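Local coordinates for protein DMATS type aromatic prenyltransferase (Micromonospora olivasterospora, PDB 6ZRY) that probably transfers a dimethylallyl group onto the indole ring of tryptophan, as an ABBA-barrel aromatic prenyltransferase of the DMATS type, at residues E218-V221 against W222-T225; S93-R96 against G97-A101. All blocks are in the same frame, centred on the assembly; numbering follows the deposited sequence.

Both contacts are local, made along the backbone where a helix starts (interaction 1) or runs on (interaction 2), and both are partly buried. They share no element: interaction 1 joins the end of strand 209-220 to helix 221-228, whereas interaction 2 is about two and a half turns of helix 88-106. Their centres lie about 37 Å apart, on opposite sides of the chain's centre. Each mixes core and surface: Val-221, Val-224, Thr-95, Phe-98 and Leu-99 are buried, while Trp-222, Ser-93 and Gly-97 are exposed. The polar chemistry differs: waters bridge the first turn at 218-225, while a direct salt bridge links successive turns at 93-101.

Interaction 1: E218-V221 against W222-T225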
loop_
_atom_site.group_PDB
_atom_site.type_symbol
_atom_site.label_atom_id
_atom_site.label_comp_id
_atom_site.label_asym_id
_atom_site.label_seq_id
_atom_site.Cartn_x
_atom_site.Cartn_y
_atom_site.Cartn_z
ATOM N N GLU A 218 8.273 -11.029 -12.576
ATOM C CA GLU A 218 9.442 -11.916 -12.849
ATOM C C GLU A 218 10.630 -11.049 -13.266
ATOM O O GLU A 218 11.092 -11.163 -14.426
ATOM C CB GLU A 218 9.084 -12.927 -13.940
ATOM C CG GLU A 218 8.066 -13.963 -13.494
ATOM C CD GLU A 218 6.993 -14.231 -14.531
ATOM O OE1 GLU A 218 6.845 -15.401 -14.946
ATOM O OE2 GLU A 218 6.316 -13.269 -14.926
ATOM N N ALA A 219 11.078 -10.184 -12.372
ATOM C CA ALA A 219 11.977 -9.069 -12.711
ATOM C C ALA A 219 13.350 -9.301 -12.095
ATOM O O ALA A 219 13.444 -9.802 -10.919
ATOM C CB ALA A 219 11.385 -7.752 -12.254
ATOM N N GLU A 220 14.380 -8.926 -12.843
ATOM C CA GLU A 220 15.764 -8.794 -12.339
ATOM C C GLU A 220 15.868 -7.480 -11.567
ATOM O O GLU A 220 15.332 -6.469 -12.058
ATOM C CB GLU A 220 16.755 -8.795 -13.507
ATOM C CG GLU A 220 16.705 -10.062 -14.329
ATOM C CD GLU A 220 17.382 -11.252 -13.684
ATOM O OE1 GLU A 220 17.869 -11.119 -12.525
ATOM O OE2 GLU A 220 17.417 -12.328 -14.336
ATOM N N VAL A 221 16.551 -7.484 -10.432
ATOM C CA VAL A 221 16.845 -6.244 -9.650
ATOM C C VAL A 221 17.560 -5.238 -10.576
ATOM O O VAL A 221 17.345 -4.057 -10.423
ATOM C CB VAL A 221 17.633 -6.550 -8.356
ATOM C CG1 VAL A 221 18.971 -7.200 -8.611
ATOM C CG2 VAL A 221 17.829 -5.314 -7.514
ATOM N N TRP A 222 18.414 -5.708 -11.487
ATOM C CA TRP A 222 19.072 -4.860 -12.521
ATOM C C TRP A 222 18.027 -4.014 -13.256
ATOM O O TRP A 222 18.230 -2.793 -13.426
ATOM C CB TRP A 222 19.822 -5.753 -13.484
ATOM C CG TRP A 222 20.466 -5.063 -14.645
ATOM C CD1 TRP A 222 19.967 -4.984 -15.911
ATOM C CD2 TRP A 222 21.762 -4.427 -14.685
ATOM N NE1 TRP A 222 20.851 -4.348 -16.736
ATOM C CE2 TRP A 222 21.953 -3.975 -16.011
ATOM C CE3 TRP A 222 22.759 -4.149 -13.741
ATOM C CZ2 TRP A 222 23.102 -3.285 -16.412
ATOM C CZ3 TRP A 222 23.907 -3.484 -14.143
ATOM C CH2 TRP A 222 24.074 -3.056 -15.463
ATOM N N ASP A 223 16.951 -4.637 -13.675
ATOM C CA ASP A 223 15.894 -3.972 -14.480
ATOM C C ASP A 223 15.037 -3.054 -13.596
ATOM O O ASP A 223 14.686 -2.000 -14.044
ATOM C CB ASP A 223 15.039 -4.993 -15.220
ATOM C CG ASP A 223 15.782 -5.732 -16.317
ATOM O OD1 ASP A 223 16.515 -5.065 -17.095
ATOM O OD2 ASP A 223 15.605 -6.992 -16.418
ATOM N N VAL A 224 14.699 -3.476 -12.370
ATOM C CA VAL A 224 13.890 -2.654 -11.467
ATOM C C VAL A 224 14.687 -1.395 -11.070
ATOM O O VAL A 224 14.084 -0.321 -10.978
ATOM C CB VAL A 224 13.431 -3.476 -10.254
ATOM C CG1 VAL A 224 12.727 -2.624 -9.242
ATOM C CG2 VAL A 224 12.554 -4.638 -10.687
ATOM N N THR A 225 15.984 -1.501 -10.835
ATOM C CA THR A 225 16.830 -0.318 -10.473
ATOM C C THR A 225 17.047 0.546 -11.705
ATOM O O THR A 225 17.230 1.738 -11.536
ATOM C CB THR A 225 18.138 -0.716 -9.778
ATOM O OG1 THR A 225 18.857 -1.669 -10.553
ATOM C CG2 THR A 225 17.881 -1.273 -8.395
HETATM O O HOH W 1 13.690 -8.325 -15.568
HETATM O O HOH W 2 19.331 -8.344 -11.557
#
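Glu-220 O receives the first amide bonds of the helix: Val-224 N at 3.1 Å, and Asp-223 N in a weak, more bent bond. One residue on, Val-221 O accepts Thr-225 N at 2.9 Å. The Thr-225 hydroxyl OG1 sits 2.8 Å from Val-221 O and also near Trp-222 O. Its first torsion (chi1 53°) places OG1 between the backbone N and the carbonyl carbon, folded back on the preceding turn.

Glu-220 is thus the N-cap at a strand-to-helix junction of the ABBA barrel, where strand 209-220 gives way to helix 221-228. One residue earlier, the small methyl of Ala-219 lets Val-224 CG2 come to 3.7 Å from Ala-219 CB, while Val-224 also packs on Tyr-274 and Ile-276 of strand 273-278.

Two waters take up polar groups at the cap. Water 1 donates to Asp-223 OD2 and accepts from Glu-220 N at 2.9 Å; water 2 accepts from Trp-222 N at 2.8 Å and reaches Glu-220 OE1 by a longer bond. Asp-223 OD2 lies 3.6 Å from Glu-220 CB, against the aliphatic part of the glutamate. The two carboxylate planes are turned 67° apart, and Glu-220 OE2 is held by a salt bridge to Arg-252. Val-221 turns to Glu-240 and Cys-243 of helix 236-247, a buried place suited to a branched apolar side chain.

Interaction 2: S93-R96 against G97-A101; sequences SATR and GFLDA
Ser-93 O accepts the amide of Gly-97 at 2.8 Å, the first of four successive i to i+4 bonds that make this a regular alpha-helix within helix 88-106. Ser-93 suits its exposed side of the helix, being small and polar. Ala-94 continues the ladder with a bond from Phe-98 N, and its short methyl rests on Thr-81. The Phe-98 side chain has CG anti to the backbone N (chi1 168°), which carries the ring off toward Thr-81 and Cys-133; its CB lies 3.5 Å from Thr-95 O, which also sits at the ring edge, near the ring plane.

Thr-95 is buried, and its O takes Leu-99 N at 3.0 Å. Its hydroxyl bonds outside the two segments, with Thr-81 N and Asn-91 O; these two bonds satisfy the buried OG1, so a polar side chain can be accommodated here. Leu-99 meanwhile reaches Met-131 and Cys-133 of strand 131-138, joining this helix to the barrel sheet.

Arg-96 O accepts Asp-100 N at 2.7 Å, and the side chains of the same two residues meet again further out. The arginine chain leaves extended, its CG 3.5 Å from Asp-100 OD2, and bends at chi3 (147°). This brings NE, the donor, to 2.8 Å from Asp-100 OD2 in a salt bridge whose hydrogen bond is weak. It belongs to one of two modelled conformers of Arg-96, so it is probably not held all the time. The guanidinium and carboxylate planes stand 82° apart, far from the flat, two-pronged pairing of a bidentate bridge. An asparagine at Asp-100 would probably leave Arg-96 without its negative mate. Arg-117 brings a second guanidinium close to Arg-96 NE, and the carboxylate of Asp-100 is likely to supply negative charge to this cationic patch.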
loop_
_atom_site.group_PDB
_atom_site.type_symbol
_atom_site.label_atom_id
_atom_site.label_comp_id
_atom_site.label_asym_id
_atom_site.label_seq_id
_atom_site.Cartn_x
_atom_site.Cartn_y
_atom_site.Cartn_z
ATOM N N SER A 93 -18.579 1.823 -4.697
ATOM C CA SER A 93 -19.648 2.698 -4.153
ATOM C C SER A 93 -19.485 2.856 -2.631
ATOM O O SER A 93 -19.455 4.008 -2.154
ATOM C CB SER A 93 -20.991 2.151 -4.486
ATOM O OG SER A 93 -21.996 3.065 -4.113
ATOM N N ALA A 94 -19.333 1.743 -1.913
ATOM C CA ALA A 94 -19.208 1.728 -0.436
ATOM C C ALA A 94 -17.903 2.444 -0.021
ATOM O O ALA A 94 -17.918 3.235 0.953
ATOM C CB ALA A 94 -19.286 0.297 0.087
ATOM N N THR A 95 -16.793 2.184 -0.718
ATOM C CA THR A 95 -15.503 2.779 -0.347
ATOM C C THR A 95 -15.568 4.286 -0.602
ATOM O O THR A 95 -15.160 5.065 0.277
ATOM C CB THR A 95 -14.353 2.049 -1.052
ATOM O OG1 THR A 95 -14.397 0.668 -0.684
ATOM C CG2 THR A 95 -13.023 2.642 -0.701
ATOM N N ARG A 96 -16.066 4.699 -1.764
ATOM C CA ARG A 96 -16.160 6.133 -2.093
ATOM C C ARG A 96 -17.135 6.803 -1.114
ATOM O O ARG A 96 -16.807 7.896 -0.629
ATOM C CB ARG A 96 -16.570 6.344 -3.548
ATOM C CG ARG A 96 -16.336 7.767 -4.016
ATOM C CD ARG A 96 -17.065 8.090 -5.300
ATOM N NE ARG A 96 -17.461 9.481 -5.272
ATOM C CZ ARG A 96 -18.260 10.055 -6.155
ATOM N NH1 ARG A 96 -18.548 11.337 -6.036
ATOM N NH2 ARG A 96 -18.767 9.349 -7.153
ATOM N N GLY A 97 -18.258 6.138 -0.797
ATOM C CA GLY A 97 -19.220 6.603 0.211
ATOM C C GLY A 97 -18.537 6.925 1.530
ATOM O O GLY A 97 -18.733 8.012 2.054
ATOM N N PHE A 98 -17.690 6.026 2.017
ATOM C CA PHE A 98 -16.917 6.237 3.259
ATOM C C PHE A 98 -16.007 7.460 3.124
ATOM O O PHE A 98 -15.989 8.304 4.011
ATOM C CB PHE A 98 -16.106 4.986 3.603
ATOM C CG PHE A 98 -15.084 5.209 4.661
ATOM C CD1 PHE A 98 -15.461 5.451 5.966
ATOM C CD2 PHE A 98 -13.727 5.192 4.352
ATOM C CE1 PHE A 98 -14.516 5.686 6.937
ATOM C CE2 PHE A 98 -12.787 5.396 5.343
ATOM C CZ PHE A 98 -13.177 5.643 6.626
ATOM N N LEU A 99 -15.197 7.499 2.065
ATOM C CA LEU A 99 -14.236 8.588 1.849
ATOM C C LEU A 99 -14.978 9.926 1.711
ATOM O O LEU A 99 -14.515 10.907 2.307
ATOM C CB LEU A 99 -13.383 8.275 0.609
ATOM C CG LEU A 99 -12.320 7.202 0.831
ATOM C CD1 LEU A 99 -11.745 6.728 -0.483
ATOM C CD2 LEU A 99 -11.234 7.718 1.733
ATOM N N ASP A 100 -16.065 9.962 0.934
ATOM C CA ASP A 100 -16.809 11.232 0.663
ATOM C C ASP A 100 -17.381 11.759 1.981
ATOM O O ASP A 100 -17.277 12.959 2.222
ATOM C CB ASP A 100 -17.883 11.042 -0.412
ATOM C CG ASP A 100 -17.330 10.909 -1.823
ATOM O OD1 ASP A 100 -16.158 11.168 -2.011
ATOM O OD2 ASP A 100 -18.093 10.540 -2.704
ATOM N N ALA A 101 -17.907 10.879 2.822
ATOM C CA ALA A 101 -18.432 11.246 4.164
ATOM C C ALA A 101 -17.294 11.838 5.008
ATOM O O ALA A 101 -17.510 12.865 5.685
ATOM C CB ALA A 101 -19.057 10.042 4.836
#